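Local coordinates for ADP-ribosylating toxin CARDS (Mycoplasma pneumoniae, PDB 4TLV), which transfers the ADP-ribosyl group of NAD(+) to multiple target proteins and causes vacuolation of mammalian cells, acting as the main virulence factor of the bacterium, at residues P6-D14 and I50-I60; Q264-T275 and Q430-F440. All coordinates share one frame; numbering follows the deposited sequence.

Interaction 1: P6-D14 and I50-I60; sequences PVRFVYRVD and ISTSETPTAAI. With SO4 (sulfate ion), chain G.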
# COMPACT_ATOMS: atom_id res chain seq x y z
N PRO A 6 9.97 13.34 -6.26
CA PRO A 6 10.75 12.14 -6.52
C PRO A 6 10.69 11.21 -5.31
O PRO A 6 10.24 11.61 -4.24
CB PRO A 6 12.17 12.70 -6.65
CG PRO A 6 12.17 13.83 -5.65
CD PRO A 6 10.80 14.46 -5.78
N VAL A 7 11.12 9.97 -5.48
CA VAL A 7 11.41 9.13 -4.33
C VAL A 7 12.89 9.35 -4.01
O VAL A 7 13.77 8.93 -4.76
CB VAL A 7 11.08 7.66 -4.62
CG1 VAL A 7 11.68 6.77 -3.58
CG2 VAL A 7 9.55 7.47 -4.67
N ARG A 8 13.15 10.05 -2.91
CA ARG A 8 14.51 10.48 -2.62
C ARG A 8 15.22 9.49 -1.70
O ARG A 8 16.38 9.14 -1.91
CB ARG A 8 14.48 11.89 -2.00
CG ARG A 8 15.82 12.41 -1.51
CD ARG A 8 15.75 13.93 -1.24
NE ARG A 8 16.63 14.34 -0.15
CZ ARG A 8 17.96 14.31 -0.20
NH1 ARG A 8 18.59 13.87 -1.28
NH2 ARG A 8 18.66 14.72 0.85
N PHE A 9 14.51 9.03 -0.67
CA PHE A 9 15.08 8.04 0.24
C PHE A 9 14.23 6.78 0.28
O PHE A 9 12.99 6.83 0.20
CB PHE A 9 15.22 8.61 1.66
CG PHE A 9 16.31 9.64 1.79
CD1 PHE A 9 17.64 9.27 1.69
CD2 PHE A 9 16.01 10.99 2.01
CE1 PHE A 9 18.67 10.20 1.79
CE2 PHE A 9 17.03 11.93 2.12
CZ PHE A 9 18.36 11.54 2.02
N VAL A 10 14.91 5.65 0.41
CA VAL A 10 14.26 4.38 0.68
C VAL A 10 14.91 3.81 1.96
O VAL A 10 15.86 4.40 2.47
CB VAL A 10 14.38 3.38 -0.50
CG1 VAL A 10 13.56 3.88 -1.70
CG2 VAL A 10 15.83 3.14 -0.91
N TYR A 11 14.39 2.70 2.47
CA TYR A 11 14.79 2.20 3.80
C TYR A 11 14.95 0.71 3.79
O TYR A 11 14.23 -0.00 3.07
CB TYR A 11 13.73 2.57 4.85
CG TYR A 11 13.55 4.05 4.89
CD1 TYR A 11 14.34 4.82 5.73
CD2 TYR A 11 12.63 4.69 4.06
CE1 TYR A 11 14.22 6.19 5.74
CE2 TYR A 11 12.52 6.08 4.06
CZ TYR A 11 13.32 6.81 4.92
OH TYR A 11 13.22 8.19 4.95
N ARG A 12 15.84 0.22 4.64
CA ARG A 12 16.09 -1.21 4.70
C ARG A 12 16.55 -1.58 6.10
O ARG A 12 17.45 -0.93 6.66
CB ARG A 12 17.20 -1.58 3.70
CG ARG A 12 17.49 -3.10 3.65
CD ARG A 12 18.72 -3.38 2.78
NE ARG A 12 19.25 -4.72 3.03
CZ ARG A 12 18.77 -5.83 2.47
NH1 ARG A 12 17.75 -5.78 1.62
NH2 ARG A 12 19.31 -7.00 2.79
N VAL A 13 15.94 -2.62 6.67
CA VAL A 13 16.36 -3.14 7.96
C VAL A 13 17.33 -4.30 7.70
O VAL A 13 17.04 -5.19 6.90
CB VAL A 13 15.14 -3.63 8.79
CG1 VAL A 13 15.59 -4.34 10.10
CG2 VAL A 13 14.19 -2.47 9.09
N ASP A 14 18.48 -4.27 8.35
CA ASP A 14 19.52 -5.26 8.10
C ASP A 14 20.22 -5.51 9.43
O ASP A 14 20.39 -4.59 10.22
CB ASP A 14 20.50 -4.68 7.07
CG ASP A 14 21.31 -5.75 6.37
OD1 ASP A 14 22.10 -6.44 7.04
OD2 ASP A 14 21.19 -5.87 5.13
N ILE A 50 18.60 -5.98 -4.79
CA ILE A 50 18.56 -5.74 -3.33
C ILE A 50 17.29 -4.99 -2.95
O ILE A 50 16.96 -3.97 -3.55
CB ILE A 50 19.78 -4.95 -2.86
CG1 ILE A 50 21.07 -5.72 -3.14
CG2 ILE A 50 19.69 -4.65 -1.36
CD1 ILE A 50 22.33 -4.90 -2.83
N SER A 51 16.58 -5.49 -1.94
CA SER A 51 15.29 -4.89 -1.56
C SER A 51 15.40 -3.73 -0.58
O SER A 51 16.23 -3.74 0.34
CB SER A 51 14.36 -5.96 -0.96
OG SER A 51 15.00 -6.55 0.16
N THR A 52 14.56 -2.73 -0.80
CA THR A 52 14.40 -1.61 0.11
C THR A 52 12.92 -1.24 0.06
O THR A 52 12.17 -1.73 -0.79
CB THR A 52 15.20 -0.35 -0.33
OG1 THR A 52 14.61 0.19 -1.53
CG2 THR A 52 16.68 -0.68 -0.58
N SER A 53 12.50 -0.37 0.96
CA SER A 53 11.10 0.02 1.03
C SER A 53 10.97 1.56 0.97
O SER A 53 11.85 2.28 1.41
CB SER A 53 10.48 -0.52 2.32
OG SER A 53 9.15 -0.06 2.46
N GLU A 54 9.86 2.04 0.42
CA GLU A 54 9.65 3.48 0.32
C GLU A 54 9.43 4.13 1.70
O GLU A 54 9.63 5.32 1.84
CB GLU A 54 8.45 3.76 -0.60
CG GLU A 54 8.48 5.15 -1.24
CD GLU A 54 7.35 5.31 -2.26
OE1 GLU A 54 7.36 4.62 -3.30
OE2 GLU A 54 6.45 6.13 -2.01
N THR A 55 9.05 3.36 2.71
CA THR A 55 8.84 3.93 4.06
C THR A 55 9.49 3.09 5.14
O THR A 55 9.62 1.87 4.99
CB THR A 55 7.32 4.03 4.44
OG1 THR A 55 6.77 2.71 4.61
CG2 THR A 55 6.51 4.80 3.39
N PRO A 56 9.88 3.72 6.27
CA PRO A 56 10.44 2.97 7.39
C PRO A 56 9.44 1.95 7.95
O PRO A 56 9.81 0.85 8.34
CB PRO A 56 10.73 4.05 8.45
CG PRO A 56 10.87 5.30 7.67
CD PRO A 56 9.92 5.18 6.50
N THR A 57 8.17 2.32 7.98
CA THR A 57 7.17 1.43 8.53
C THR A 57 7.06 0.12 7.74
O THR A 57 6.94 -0.96 8.32
CB THR A 57 5.80 2.12 8.61
OG1 THR A 57 5.91 3.27 9.45
CG2 THR A 57 4.76 1.17 9.20
N ALA A 58 7.08 0.22 6.41
CA ALA A 58 7.03 -0.98 5.58
C ALA A 58 8.35 -1.77 5.65
O ALA A 58 8.33 -2.99 5.64
CB ALA A 58 6.67 -0.62 4.13
N ALA A 59 9.48 -1.07 5.71
CA ALA A 59 10.77 -1.76 5.82
C ALA A 59 10.85 -2.60 7.10
O ALA A 59 11.54 -3.61 7.13
CB ALA A 59 11.94 -0.76 5.78
N ILE A 60 10.19 -2.16 8.16
CA ILE A 60 10.38 -2.79 9.47
C ILE A 60 9.28 -3.78 9.84
O ILE A 60 9.40 -4.52 10.83
CB ILE A 60 10.61 -1.75 10.61
CG1 ILE A 60 11.16 -2.45 11.86
CG2 ILE A 60 9.31 -1.06 10.96
CD1 ILE A 60 11.73 -1.47 12.90
S SO4 G . 15.92 15.69 3.37
O1 SO4 G . 17.35 15.92 3.19
O2 SO4 G . 15.21 16.96 3.63
O3 SO4 G . 15.39 15.11 2.14
O4 SO4 G . 15.71 14.78 4.51
O HOH W 1 10.61 7.67 0.75
O HOH W 2 17.81 -8.03 -0.82
O HOH W 3 13.68 -3.95 5.38
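Y11 and S53 pair through their backbones, Y11 N to S53 O and S53 N to Y11 O, both 2.8 Å. This antiparallel hydrogen-bonded pair is a single bridge, because the two strands meet at 114° and diverge at once. Packing is close over the Y11 ring: P56 CG sits 3.8 Å from the ring centroid, 2° off the normal, a CH-pi contact, while E54 O lies in plane at the edge. A59 CB rests 3.9 Å from Y11 CB, and V13 CG2 reaches I60. Strands 9-14 and 49-53 are edge strands of the mART domain's two antiparallel sheets, so the bridge ties the sheets together at the start of helix 56-60, where T55 OG1, at the N-cap, accepts from A58 N. R12 is equally firm: its extended chain, CG anti to the backbone N (chi1 -177°), carries NH1 to S51 O (2.8 Å) in the carbonyl plane, on a lone pair. NE and NH2 grip D14 OD2 side-on; with S51 O on NH1, this fixes the guanidinium's rotation. Contact is loose at F9, where water joins F9 O to E54 O, and lost at R8, whose guanidinium binds E187 and, with R147, a sulfate probably from the crystallisation liquor.

Interaction 2: Q264-T275 and Q430-F440; sequences QYASSVKELEDT and QFVTMRAASTF. With SO4 (sulfate ion), chain H.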
# COMPACT_ATOMS: atom_id res chain seq x y z
N GLN A 264 -3.47 -16.41 -0.46
CA GLN A 264 -3.52 -14.98 -0.18
C GLN A 264 -3.03 -14.67 1.24
O GLN A 264 -2.38 -13.65 1.47
CB GLN A 264 -4.96 -14.48 -0.32
CG GLN A 264 -5.12 -13.02 0.04
CD GLN A 264 -6.03 -12.31 -0.92
OE1 GLN A 264 -7.25 -12.53 -0.93
NE2 GLN A 264 -5.45 -11.45 -1.75
N TYR A 265 -3.35 -15.54 2.19
CA TYR A 265 -2.95 -15.32 3.59
C TYR A 265 -2.04 -16.42 4.11
O TYR A 265 -2.13 -17.56 3.66
CB TYR A 265 -4.19 -15.20 4.50
CG TYR A 265 -5.05 -14.04 4.09
CD1 TYR A 265 -4.62 -12.74 4.27
CD2 TYR A 265 -6.28 -14.25 3.48
CE1 TYR A 265 -5.40 -11.67 3.87
CE2 TYR A 265 -7.07 -13.17 3.08
CZ TYR A 265 -6.62 -11.89 3.28
OH TYR A 265 -7.38 -10.81 2.88
N ALA A 266 -1.18 -16.08 5.07
CA ALA A 266 -0.34 -17.06 5.75
C ALA A 266 -1.13 -17.76 6.88
O ALA A 266 -2.21 -17.28 7.28
CB ALA A 266 0.90 -16.37 6.32
N SER A 267 -0.62 -18.90 7.38
CA SER A 267 -1.27 -19.66 8.46
C SER A 267 -1.61 -18.81 9.67
O SER A 267 -2.61 -19.05 10.35
CB SER A 267 -0.37 -20.82 8.95
OG SER A 267 -0.09 -21.74 7.91
N SER A 268 -0.76 -17.81 9.93
CA SER A 268 -0.90 -16.96 11.10
C SER A 268 -2.16 -16.11 11.07
O SER A 268 -2.47 -15.40 12.04
CB SER A 268 0.34 -16.05 11.26
OG SER A 268 0.48 -15.23 10.10
N VAL A 269 -2.89 -16.18 9.96
CA VAL A 269 -4.17 -15.50 9.88
C VAL A 269 -5.10 -16.00 11.01
O VAL A 269 -6.02 -15.29 11.42
CB VAL A 269 -4.82 -15.66 8.46
CG1 VAL A 269 -5.44 -17.03 8.31
CG2 VAL A 269 -5.85 -14.58 8.17
N LYS A 270 -4.82 -17.18 11.55
CA LYS A 270 -5.64 -17.70 12.65
C LYS A 270 -5.45 -16.91 13.96
O LYS A 270 -6.21 -17.09 14.90
CB LYS A 270 -5.33 -19.16 12.91
CG LYS A 270 -3.98 -19.43 13.50
CD LYS A 270 -3.82 -20.91 13.82
CE LYS A 270 -2.40 -21.22 14.24
NZ LYS A 270 -2.28 -22.70 14.52
N GLU A 271 -4.44 -16.05 14.00
CA GLU A 271 -4.22 -15.18 15.16
C GLU A 271 -5.24 -14.05 15.28
O GLU A 271 -5.31 -13.40 16.33
CB GLU A 271 -2.80 -14.57 15.09
CG GLU A 271 -1.68 -15.59 15.22
CD GLU A 271 -0.32 -15.09 14.74
OE1 GLU A 271 -0.24 -14.01 14.11
OE2 GLU A 271 0.69 -15.79 15.00
N LEU A 272 -5.98 -13.75 14.20
CA LEU A 272 -6.78 -12.52 14.19
C LEU A 272 -7.95 -12.59 15.16
O LEU A 272 -8.62 -13.61 15.25
CB LEU A 272 -7.32 -12.21 12.78
CG LEU A 272 -6.25 -12.07 11.69
CD1 LEU A 272 -6.90 -11.68 10.37
CD2 LEU A 272 -5.20 -11.05 12.09
N GLU A 273 -8.19 -11.49 15.88
CA GLU A 273 -9.32 -11.37 16.80
C GLU A 273 -9.96 -10.02 16.56
O GLU A 273 -9.30 -9.08 16.13
CB GLU A 273 -8.84 -11.40 18.27
CG GLU A 273 -8.09 -12.66 18.66
CD GLU A 273 -7.21 -12.47 19.90
OE1 GLU A 273 -6.96 -11.31 20.34
OE2 GLU A 273 -6.74 -13.51 20.41
N ASP A 274 -11.26 -9.93 16.84
CA ASP A 274 -11.98 -8.67 16.76
C ASP A 274 -11.65 -7.82 17.97
O ASP A 274 -11.84 -8.24 19.11
CB ASP A 274 -13.49 -8.94 16.71
CG ASP A 274 -13.94 -9.52 15.38
OD1 ASP A 274 -13.17 -9.50 14.39
OD2 ASP A 274 -15.09 -9.98 15.33
N THR A 275 -11.13 -6.62 17.74
CA THR A 275 -10.72 -5.75 18.84
C THR A 275 -11.41 -4.39 18.79
O THR A 275 -11.29 -3.67 17.79
CB THR A 275 -9.19 -5.51 18.81
OG1 THR A 275 -8.82 -4.92 17.55
CG2 THR A 275 -8.42 -6.81 18.96
N GLN A 430 -3.14 -6.97 19.97
CA GLN A 430 -2.87 -7.09 18.53
C GLN A 430 -3.36 -5.88 17.74
O GLN A 430 -2.92 -5.65 16.62
CB GLN A 430 -3.41 -8.40 17.94
CG GLN A 430 -4.92 -8.44 17.79
CD GLN A 430 -5.35 -9.76 17.20
OE1 GLN A 430 -5.94 -9.71 16.02
NE2 GLN A 430 -5.13 -10.82 17.80
N PHE A 431 -4.24 -5.07 18.32
CA PHE A 431 -4.67 -3.88 17.60
C PHE A 431 -3.49 -3.01 17.17
O PHE A 431 -3.48 -2.47 16.06
CB PHE A 431 -5.68 -3.02 18.37
CG PHE A 431 -6.13 -1.83 17.58
CD1 PHE A 431 -6.94 -2.01 16.48
CD2 PHE A 431 -5.68 -0.56 17.88
CE1 PHE A 431 -7.33 -0.91 15.70
CE2 PHE A 431 -6.08 0.52 17.12
CZ PHE A 431 -6.90 0.33 16.03
N VAL A 432 -2.49 -2.88 18.03
CA VAL A 432 -1.37 -1.99 17.74
C VAL A 432 -0.25 -2.66 16.93
O VAL A 432 0.92 -2.28 17.03
CB VAL A 432 -0.83 -1.32 19.02
CG1 VAL A 432 -1.95 -0.48 19.67
CG2 VAL A 432 -0.30 -2.36 19.99
N THR A 433 -0.64 -3.63 16.11
CA THR A 433 0.24 -4.28 15.15
C THR A 433 -0.47 -4.30 13.79
O THR A 433 -1.68 -4.17 13.73
CB THR A 433 0.55 -5.73 15.56
OG1 THR A 433 -0.64 -6.51 15.51
CG2 THR A 433 1.12 -5.77 17.00
N MET A 434 0.27 -4.46 12.71
CA MET A 434 -0.31 -4.35 11.38
C MET A 434 -0.63 -5.73 10.80
O MET A 434 0.27 -6.50 10.48
CB MET A 434 0.64 -3.56 10.46
CG MET A 434 0.68 -2.08 10.78
SD MET A 434 2.04 -1.26 9.93
CE MET A 434 3.32 -1.43 11.12
N ARG A 435 -1.92 -6.02 10.65
CA ARG A 435 -2.37 -7.32 10.19
C ARG A 435 -2.50 -7.30 8.66
O ARG A 435 -2.49 -6.22 8.05
CB ARG A 435 -3.74 -7.67 10.79
CG ARG A 435 -4.92 -6.84 10.25
CD ARG A 435 -6.30 -7.51 10.57
NE ARG A 435 -6.50 -7.67 12.01
CZ ARG A 435 -7.60 -8.15 12.59
NH1 ARG A 435 -8.63 -8.51 11.84
NH2 ARG A 435 -7.67 -8.25 13.92
N ALA A 436 -2.61 -8.47 8.06
CA ALA A 436 -2.79 -8.56 6.61
C ALA A 436 -4.06 -7.80 6.19
O ALA A 436 -5.04 -7.76 6.92
CB ALA A 436 -2.84 -10.03 6.16
N ALA A 437 -4.02 -7.21 5.01
CA ALA A 437 -5.11 -6.40 4.50
C ALA A 437 -6.24 -7.26 3.94
O ALA A 437 -6.01 -8.40 3.56
CB ALA A 437 -4.59 -5.46 3.42
N SER A 438 -7.44 -6.71 3.88
CA SER A 438 -8.60 -7.47 3.41
C SER A 438 -9.19 -6.94 2.11
O SER A 438 -9.94 -7.65 1.44
CB SER A 438 -9.69 -7.52 4.49
OG SER A 438 -10.30 -6.25 4.63
N THR A 439 -8.87 -5.69 1.77
CA THR A 439 -9.23 -5.13 0.46
C THR A 439 -8.05 -4.39 -0.14
O THR A 439 -7.16 -3.90 0.57
CB THR A 439 -10.45 -4.20 0.51
OG1 THR A 439 -10.14 -3.01 1.26
CG2 THR A 439 -11.68 -4.94 1.10
N PHE A 440 -8.06 -4.30 -1.47
CA PHE A 440 -6.90 -3.79 -2.19
C PHE A 440 -7.32 -2.80 -3.28
O PHE A 440 -7.02 -2.99 -4.46
CB PHE A 440 -6.14 -4.98 -2.78
CG PHE A 440 -5.77 -6.00 -1.75
CD1 PHE A 440 -6.65 -7.03 -1.42
CD2 PHE A 440 -4.56 -5.93 -1.09
CE1 PHE A 440 -6.31 -7.97 -0.46
CE2 PHE A 440 -4.22 -6.88 -0.13
CZ PHE A 440 -5.10 -7.89 0.19
S SO4 H . 1.29 -24.29 10.17
O1 SO4 H . 2.67 -23.83 10.13
O2 SO4 H . 0.67 -24.10 8.86
O3 SO4 H . 0.57 -23.55 11.21
O4 SO4 H . 1.27 -25.72 10.49
O HOH W 4 -11.63 -7.52 12.95
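Q430 reaches across to the backbone of 271-273 with both ends of its amide: NE2 donates to E271 O (3.0 Å, 161°) and OE1 accepts from E273 N (2.9 Å). The first bond runs close to the amide plane of Q430, whereas E273 N stands above the carbonyl plane of OE1, away from its lone pairs. R435 adds a third bond, NH2 to E273 O at 2.9 Å, with the oxygen in the guanidinium plane. The R435 chain bends at chi3 (60°), bringing NH2 to E273 O while L272 CD2 lies over the guanidinium face, 3.6 Å from R435 NE.

Further along, Y265 OH donates to A437 O (2.9 Å) on a lone pair in the carbonyl plane, and at the ring edge A436 CB is 3.8 Å from Y265 CD1. At the opposite end, T275 CG2 packs on Q430 CG and T275 OG1 lies 3.6 Å from F431 CD1.

The side chains of the same residues are tied outward, E273 to H163 and E271 to E222 N, which probably steadies the backbone that Q430 and R435 grip. K326 pairs with D274, from which a water leads weakly to R435 NH1. The 3-10 turn 267-271 presents E271 O to Q430.

K270 to D274 form the KELED motif, involved in host ER trafficking and solvent exposed, with K270 and D274 at the surface. Its inner side, E271 O, L272 and the E273 backbone, faces 430-435, an arrangement that docks the approach to the D2 beta-trefoil against the far end of the same domain, where the chain passes into D3.

How the interactions relate
Interaction 1 lies within the mART domain and interaction 2 where the approach to D2 meets the passage from D2 into D3. Both are partly buried, and they share no strand or helix. Regular structure shapes 6-14 with 50-60: a strand bridge, a helix start and an aromatic ring under a proline. Between 264-275 and 430-440, where loops and 3-10 turns prevail, side chains donate to or accept from backbone groups instead, with no strand pairing. Arginine bonds a backbone carbonyl in each, but only in interaction 1 does it also hold a carboxylate directly. The two meet where T57 CG2 packs 3.5 Å from M434 CE, bringing helix 56-60 against the 430-440 loop.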